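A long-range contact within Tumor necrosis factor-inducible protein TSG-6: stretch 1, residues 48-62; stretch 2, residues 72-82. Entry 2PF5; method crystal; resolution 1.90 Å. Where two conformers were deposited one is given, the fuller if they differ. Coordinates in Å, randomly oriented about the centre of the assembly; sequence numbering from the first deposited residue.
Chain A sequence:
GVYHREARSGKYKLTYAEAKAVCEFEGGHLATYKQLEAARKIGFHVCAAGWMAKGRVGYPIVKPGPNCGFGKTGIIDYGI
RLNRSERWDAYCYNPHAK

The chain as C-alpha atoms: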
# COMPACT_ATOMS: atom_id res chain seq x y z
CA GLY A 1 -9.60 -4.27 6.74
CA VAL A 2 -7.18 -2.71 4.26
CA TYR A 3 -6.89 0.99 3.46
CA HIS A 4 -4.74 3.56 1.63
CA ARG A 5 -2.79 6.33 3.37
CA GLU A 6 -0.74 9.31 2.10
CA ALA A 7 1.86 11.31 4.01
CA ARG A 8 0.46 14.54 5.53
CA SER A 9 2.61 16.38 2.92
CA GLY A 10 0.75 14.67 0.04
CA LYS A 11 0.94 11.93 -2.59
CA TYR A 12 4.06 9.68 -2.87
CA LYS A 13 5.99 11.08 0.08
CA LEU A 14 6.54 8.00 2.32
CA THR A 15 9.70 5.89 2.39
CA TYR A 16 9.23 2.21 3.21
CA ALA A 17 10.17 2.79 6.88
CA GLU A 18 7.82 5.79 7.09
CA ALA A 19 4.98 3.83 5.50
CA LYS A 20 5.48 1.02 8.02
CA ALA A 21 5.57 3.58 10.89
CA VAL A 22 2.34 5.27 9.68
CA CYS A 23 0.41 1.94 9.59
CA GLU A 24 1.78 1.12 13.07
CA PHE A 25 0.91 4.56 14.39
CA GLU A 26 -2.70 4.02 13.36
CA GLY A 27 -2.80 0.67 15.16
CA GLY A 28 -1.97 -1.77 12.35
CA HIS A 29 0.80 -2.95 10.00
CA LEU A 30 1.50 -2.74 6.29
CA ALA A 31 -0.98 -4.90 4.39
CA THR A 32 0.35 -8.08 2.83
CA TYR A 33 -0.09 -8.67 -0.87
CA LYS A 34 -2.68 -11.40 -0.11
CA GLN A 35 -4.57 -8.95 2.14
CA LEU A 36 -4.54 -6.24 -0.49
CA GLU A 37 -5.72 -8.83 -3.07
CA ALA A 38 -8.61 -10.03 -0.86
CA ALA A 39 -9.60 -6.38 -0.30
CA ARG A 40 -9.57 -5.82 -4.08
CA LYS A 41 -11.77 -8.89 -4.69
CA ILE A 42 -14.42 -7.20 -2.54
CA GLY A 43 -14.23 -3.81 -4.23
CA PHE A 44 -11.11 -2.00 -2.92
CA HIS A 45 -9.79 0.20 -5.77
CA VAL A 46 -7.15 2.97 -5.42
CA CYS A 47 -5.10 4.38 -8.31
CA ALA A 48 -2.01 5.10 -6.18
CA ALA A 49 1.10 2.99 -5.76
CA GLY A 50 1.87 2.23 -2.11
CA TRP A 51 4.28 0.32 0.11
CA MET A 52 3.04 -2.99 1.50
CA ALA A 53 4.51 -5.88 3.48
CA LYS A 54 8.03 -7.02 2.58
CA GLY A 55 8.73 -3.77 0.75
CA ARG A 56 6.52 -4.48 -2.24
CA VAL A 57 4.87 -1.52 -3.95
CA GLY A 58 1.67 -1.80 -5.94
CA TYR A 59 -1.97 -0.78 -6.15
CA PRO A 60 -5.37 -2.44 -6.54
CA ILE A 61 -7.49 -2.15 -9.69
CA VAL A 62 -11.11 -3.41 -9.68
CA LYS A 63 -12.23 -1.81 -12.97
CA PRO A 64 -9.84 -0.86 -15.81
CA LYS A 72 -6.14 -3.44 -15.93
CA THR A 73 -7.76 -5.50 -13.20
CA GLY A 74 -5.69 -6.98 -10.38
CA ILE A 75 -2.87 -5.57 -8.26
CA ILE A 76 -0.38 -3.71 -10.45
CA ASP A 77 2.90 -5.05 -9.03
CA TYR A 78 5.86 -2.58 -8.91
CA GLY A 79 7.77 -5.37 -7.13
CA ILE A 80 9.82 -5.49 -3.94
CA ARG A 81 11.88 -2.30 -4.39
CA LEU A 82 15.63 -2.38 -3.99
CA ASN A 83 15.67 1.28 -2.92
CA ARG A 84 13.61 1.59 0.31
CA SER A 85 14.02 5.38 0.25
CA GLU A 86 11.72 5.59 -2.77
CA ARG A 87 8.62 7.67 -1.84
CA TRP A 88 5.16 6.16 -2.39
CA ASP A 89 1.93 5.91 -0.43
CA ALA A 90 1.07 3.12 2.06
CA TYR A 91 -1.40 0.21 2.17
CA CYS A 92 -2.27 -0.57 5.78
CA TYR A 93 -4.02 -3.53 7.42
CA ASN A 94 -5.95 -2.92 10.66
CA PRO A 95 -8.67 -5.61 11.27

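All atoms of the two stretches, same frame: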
# COMPACT_ATOMS: atom_id res chain seq x y z
N ALA A 48 -3.17 4.50 -6.85
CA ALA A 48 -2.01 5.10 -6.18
C ALA A 48 -1.10 4.02 -5.66
O ALA A 48 -1.49 3.21 -4.79
CB ALA A 48 -2.45 6.05 -5.03
N ALA A 49 0.14 3.99 -6.17
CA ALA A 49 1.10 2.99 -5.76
C ALA A 49 1.43 3.23 -4.28
O ALA A 49 1.65 4.38 -3.87
CB ALA A 49 2.37 3.09 -6.63
N GLY A 50 1.50 2.16 -3.51
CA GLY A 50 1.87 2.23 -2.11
C GLY A 50 2.74 1.09 -1.65
O GLY A 50 2.63 -0.02 -2.16
N TRP A 51 3.56 1.35 -0.63
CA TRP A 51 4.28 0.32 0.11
C TRP A 51 3.32 -0.68 0.79
O TRP A 51 2.25 -0.31 1.31
CB TRP A 51 5.17 0.94 1.19
CG TRP A 51 6.30 1.80 0.66
CD1 TRP A 51 6.38 3.17 0.66
CD2 TRP A 51 7.53 1.32 0.07
NE1 TRP A 51 7.59 3.57 0.09
CE2 TRP A 51 8.30 2.45 -0.28
CE3 TRP A 51 8.03 0.04 -0.21
CZ2 TRP A 51 9.59 2.34 -0.87
CZ3 TRP A 51 9.30 -0.08 -0.83
CH2 TRP A 51 10.06 1.08 -1.14
N MET A 52 3.74 -1.93 0.79
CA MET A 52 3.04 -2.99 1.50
C MET A 52 4.06 -3.92 2.13
O MET A 52 5.25 -3.66 2.06
CB MET A 52 2.01 -3.69 0.57
CG MET A 52 2.63 -4.62 -0.46
SD MET A 52 1.45 -5.24 -1.72
CE MET A 52 1.45 -3.85 -2.77
N ALA A 53 3.61 -5.01 2.75
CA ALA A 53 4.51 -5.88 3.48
C ALA A 53 5.68 -6.36 2.59
O ALA A 53 5.55 -6.56 1.38
CB ALA A 53 3.77 -7.07 4.06
N LYS A 54 6.84 -6.49 3.23
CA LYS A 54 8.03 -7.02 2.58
C LYS A 54 8.74 -6.02 1.67
O LYS A 54 9.69 -6.35 1.00
CB LYS A 54 7.73 -8.31 1.82
CG LYS A 54 7.44 -9.51 2.67
CD LYS A 54 7.32 -10.76 1.83
CE LYS A 54 8.70 -11.26 1.37
NZ LYS A 54 8.75 -11.91 0.01
N GLY A 55 8.24 -4.79 1.64
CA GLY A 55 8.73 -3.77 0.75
C GLY A 55 8.27 -3.84 -0.70
O GLY A 55 8.87 -3.24 -1.56
N ARG A 56 7.20 -4.58 -0.96
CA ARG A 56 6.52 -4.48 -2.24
C ARG A 56 5.81 -3.14 -2.42
O ARG A 56 5.37 -2.56 -1.46
CB ARG A 56 5.52 -5.62 -2.38
CG ARG A 56 5.08 -5.89 -3.80
CD ARG A 56 4.31 -7.17 -3.99
NE ARG A 56 5.09 -8.35 -3.67
CZ ARG A 56 6.03 -8.82 -4.44
NH1 ARG A 56 6.28 -8.25 -5.60
NH2 ARG A 56 6.71 -9.89 -4.08
N VAL A 57 5.67 -2.69 -3.66
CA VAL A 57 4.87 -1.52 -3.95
C VAL A 57 3.86 -1.95 -5.00
O VAL A 57 4.19 -2.68 -5.91
CB VAL A 57 5.74 -0.36 -4.46
CG1 VAL A 57 4.87 0.80 -5.02
CG2 VAL A 57 6.64 0.17 -3.32
N GLY A 58 2.62 -1.50 -4.88
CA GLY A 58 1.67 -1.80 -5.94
C GLY A 58 0.37 -1.08 -5.65
O GLY A 58 0.30 -0.22 -4.77
N TYR A 59 -0.66 -1.42 -6.42
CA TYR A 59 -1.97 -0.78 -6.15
C TYR A 59 -3.09 -1.60 -6.75
O TYR A 59 -2.89 -2.24 -7.78
CB TYR A 59 -2.03 0.65 -6.68
CG TYR A 59 -1.79 0.85 -8.17
CD1 TYR A 59 -2.86 0.95 -9.06
CD2 TYR A 59 -0.50 1.03 -8.67
CE1 TYR A 59 -2.66 1.17 -10.43
CE2 TYR A 59 -0.28 1.26 -10.06
CZ TYR A 59 -1.36 1.33 -10.91
OH TYR A 59 -1.16 1.55 -12.25
N PRO A 60 -4.27 -1.59 -6.09
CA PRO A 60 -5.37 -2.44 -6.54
C PRO A 60 -6.29 -1.81 -7.58
O PRO A 60 -6.80 -0.69 -7.38
CB PRO A 60 -6.14 -2.73 -5.24
CG PRO A 60 -5.94 -1.53 -4.37
CD PRO A 60 -4.58 -0.89 -4.81
N ILE A 61 -6.49 -2.53 -8.69
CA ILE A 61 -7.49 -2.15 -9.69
C ILE A 61 -8.66 -3.13 -9.71
O ILE A 61 -8.48 -4.34 -9.84
CB ILE A 61 -6.86 -1.98 -11.11
CG1 ILE A 61 -5.73 -0.93 -11.06
CG2 ILE A 61 -7.94 -1.62 -12.16
CD1 ILE A 61 -6.17 0.45 -10.51
N VAL A 62 -9.88 -2.60 -9.58
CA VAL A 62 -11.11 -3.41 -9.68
C VAL A 62 -11.70 -3.30 -11.09
O VAL A 62 -12.13 -4.30 -11.67
CB VAL A 62 -12.15 -3.00 -8.59
CG1 VAL A 62 -13.54 -3.64 -8.82
CG2 VAL A 62 -11.62 -3.33 -7.20
N LYS A 72 -6.71 -2.11 -15.68
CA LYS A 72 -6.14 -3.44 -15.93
C LYS A 72 -6.23 -4.31 -14.68
O LYS A 72 -5.30 -4.33 -13.86
CB LYS A 72 -4.70 -3.30 -16.44
CG LYS A 72 -4.06 -1.95 -16.12
CD LYS A 72 -2.61 -1.88 -16.56
CE LYS A 72 -1.95 -0.63 -16.00
NZ LYS A 72 -0.91 -0.06 -16.90
N THR A 73 -7.34 -5.03 -14.53
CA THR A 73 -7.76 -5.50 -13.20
C THR A 73 -6.72 -6.39 -12.49
O THR A 73 -6.00 -7.17 -13.14
CB THR A 73 -9.17 -6.15 -13.17
OG1 THR A 73 -9.12 -7.47 -13.72
CG2 THR A 73 -10.16 -5.34 -13.96
N GLY A 74 -6.65 -6.27 -11.18
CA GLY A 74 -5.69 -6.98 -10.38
C GLY A 74 -4.85 -5.95 -9.64
O GLY A 74 -5.11 -4.75 -9.73
N ILE A 75 -3.87 -6.44 -8.88
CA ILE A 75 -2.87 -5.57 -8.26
C ILE A 75 -1.79 -5.32 -9.30
O ILE A 75 -1.25 -6.27 -9.88
CB ILE A 75 -2.30 -6.21 -6.99
CG1 ILE A 75 -3.41 -6.32 -5.91
CG2 ILE A 75 -1.08 -5.37 -6.42
CD1 ILE A 75 -2.98 -7.17 -4.75
N ILE A 76 -1.48 -4.05 -9.55
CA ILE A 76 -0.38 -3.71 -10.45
C ILE A 76 0.85 -3.84 -9.55
O ILE A 76 0.93 -3.18 -8.51
CB ILE A 76 -0.53 -2.27 -11.02
CG1 ILE A 76 -1.88 -2.14 -11.76
CG2 ILE A 76 0.71 -1.87 -11.89
CD1 ILE A 76 -2.04 -3.04 -12.99
N ASP A 77 1.77 -4.74 -9.91
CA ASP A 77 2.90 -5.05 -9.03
C ASP A 77 4.12 -4.20 -9.47
O ASP A 77 4.60 -4.36 -10.58
CB ASP A 77 3.20 -6.58 -9.12
CG ASP A 77 4.45 -7.02 -8.33
OD1 ASP A 77 4.73 -6.45 -7.24
OD2 ASP A 77 5.11 -7.99 -8.77
N TYR A 78 4.60 -3.29 -8.63
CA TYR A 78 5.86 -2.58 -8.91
C TYR A 78 7.03 -3.35 -8.28
O TYR A 78 8.18 -2.91 -8.33
CB TYR A 78 5.82 -1.15 -8.35
CG TYR A 78 5.02 -0.13 -9.15
CD1 TYR A 78 4.25 -0.49 -10.26
CD2 TYR A 78 5.03 1.21 -8.76
CE1 TYR A 78 3.54 0.47 -10.98
CE2 TYR A 78 4.30 2.16 -9.45
CZ TYR A 78 3.57 1.80 -10.56
OH TYR A 78 2.88 2.78 -11.25
N GLY A 79 6.74 -4.51 -7.69
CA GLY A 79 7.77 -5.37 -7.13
C GLY A 79 8.30 -4.99 -5.76
O GLY A 79 8.04 -3.92 -5.25
N ILE A 80 9.11 -5.88 -5.17
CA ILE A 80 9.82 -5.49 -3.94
C ILE A 80 11.00 -4.62 -4.40
O ILE A 80 11.85 -5.10 -5.17
CB ILE A 80 10.30 -6.70 -3.17
CG1 ILE A 80 9.08 -7.49 -2.62
CG2 ILE A 80 11.28 -6.27 -2.02
CD1 ILE A 80 9.49 -8.88 -2.18
N ARG A 81 10.99 -3.38 -3.93
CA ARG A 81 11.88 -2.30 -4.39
C ARG A 81 13.24 -2.43 -3.72
O ARG A 81 13.34 -2.55 -2.50
CB ARG A 81 11.28 -0.93 -4.05
CG ARG A 81 9.75 -0.77 -4.49
CD ARG A 81 9.56 -0.94 -5.99
NE ARG A 81 10.38 -0.01 -6.76
CZ ARG A 81 10.77 -0.17 -8.02
NH1 ARG A 81 11.54 0.76 -8.56
NH2 ARG A 81 10.45 -1.25 -8.75
N LEU A 82 14.28 -2.39 -4.54
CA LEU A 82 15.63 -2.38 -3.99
C LEU A 82 15.85 -1.14 -3.11
O LEU A 82 16.40 -1.22 -2.01
CB LEU A 82 16.65 -2.45 -5.12
CG LEU A 82 18.03 -2.53 -4.46
CD1 LEU A 82 18.51 -3.94 -4.35
CD2 LEU A 82 18.96 -1.67 -5.22
O HOH W 1 1.44 1.91 -13.26

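The antiparallel pairing of strands 56-61 and 74-80 loses its even alternation at Tyr78. Gly58 lies opposite Asp77, yet one residue back along the first strand Val57 bonds to two residues of the second: its carbonyl O accepts from Tyr78 N (2.8 Å), while its N donates to Gly79 O (3.1 Å). The extra residue, with phi/psi of -92/5, directs its CA-to-CB bond toward the first stretch, and Gly79 follows with a positive phi that favours glycine.

Away from this irregularity the ladder is regular. Tyr59 N donates to Ile76 O (3.2 Å) and Ile76 N to Tyr59 O (2.9 Å); Ile61 N donates to Gly74 O (2.8 Å) and Gly74 N to Ile61 O (3.0 Å). At the far end, Arg81 N reaches Gly55 O (3.2 Å). Gly58 permits the close approach between these strands, its CA lying 3.0 Å from Ile76 O; a CB there would clash with that oxygen.

On the face carrying Tyr59, Ile61 and Ile76, the contact is mainly apolar. Ile76 covers one face of the Tyr59 ring, its CB 3.8 Å from the ring centroid in a CH-pi contact, and its CG1 also approaches Ile61 CG1 (4.1 Å). The edge of Tyr59 points toward the face of Tyr78 in an offset edge-to-face pair, with planes at 89°. A water joins the two phenols, 2.8 Å from Tyr59 OH and 2.6 Å from Tyr78 OH. Tyr78 also packs against Ala49, CE2 to CB at 3.5 Å, and Val57, CD2 to CG1 at 3.8 Å.

Arg56 and Asp77 share the other face, where opposite charges form a salt bridge from NH1 of Arg56 to OD1 of Asp77 (2.9 Å). The same OD1 of Asp77 accepts from Gly79 N (2.8 Å), tying the irregular turn of backbone to the ion pair. Ile80 lies over one face of the guanidinium.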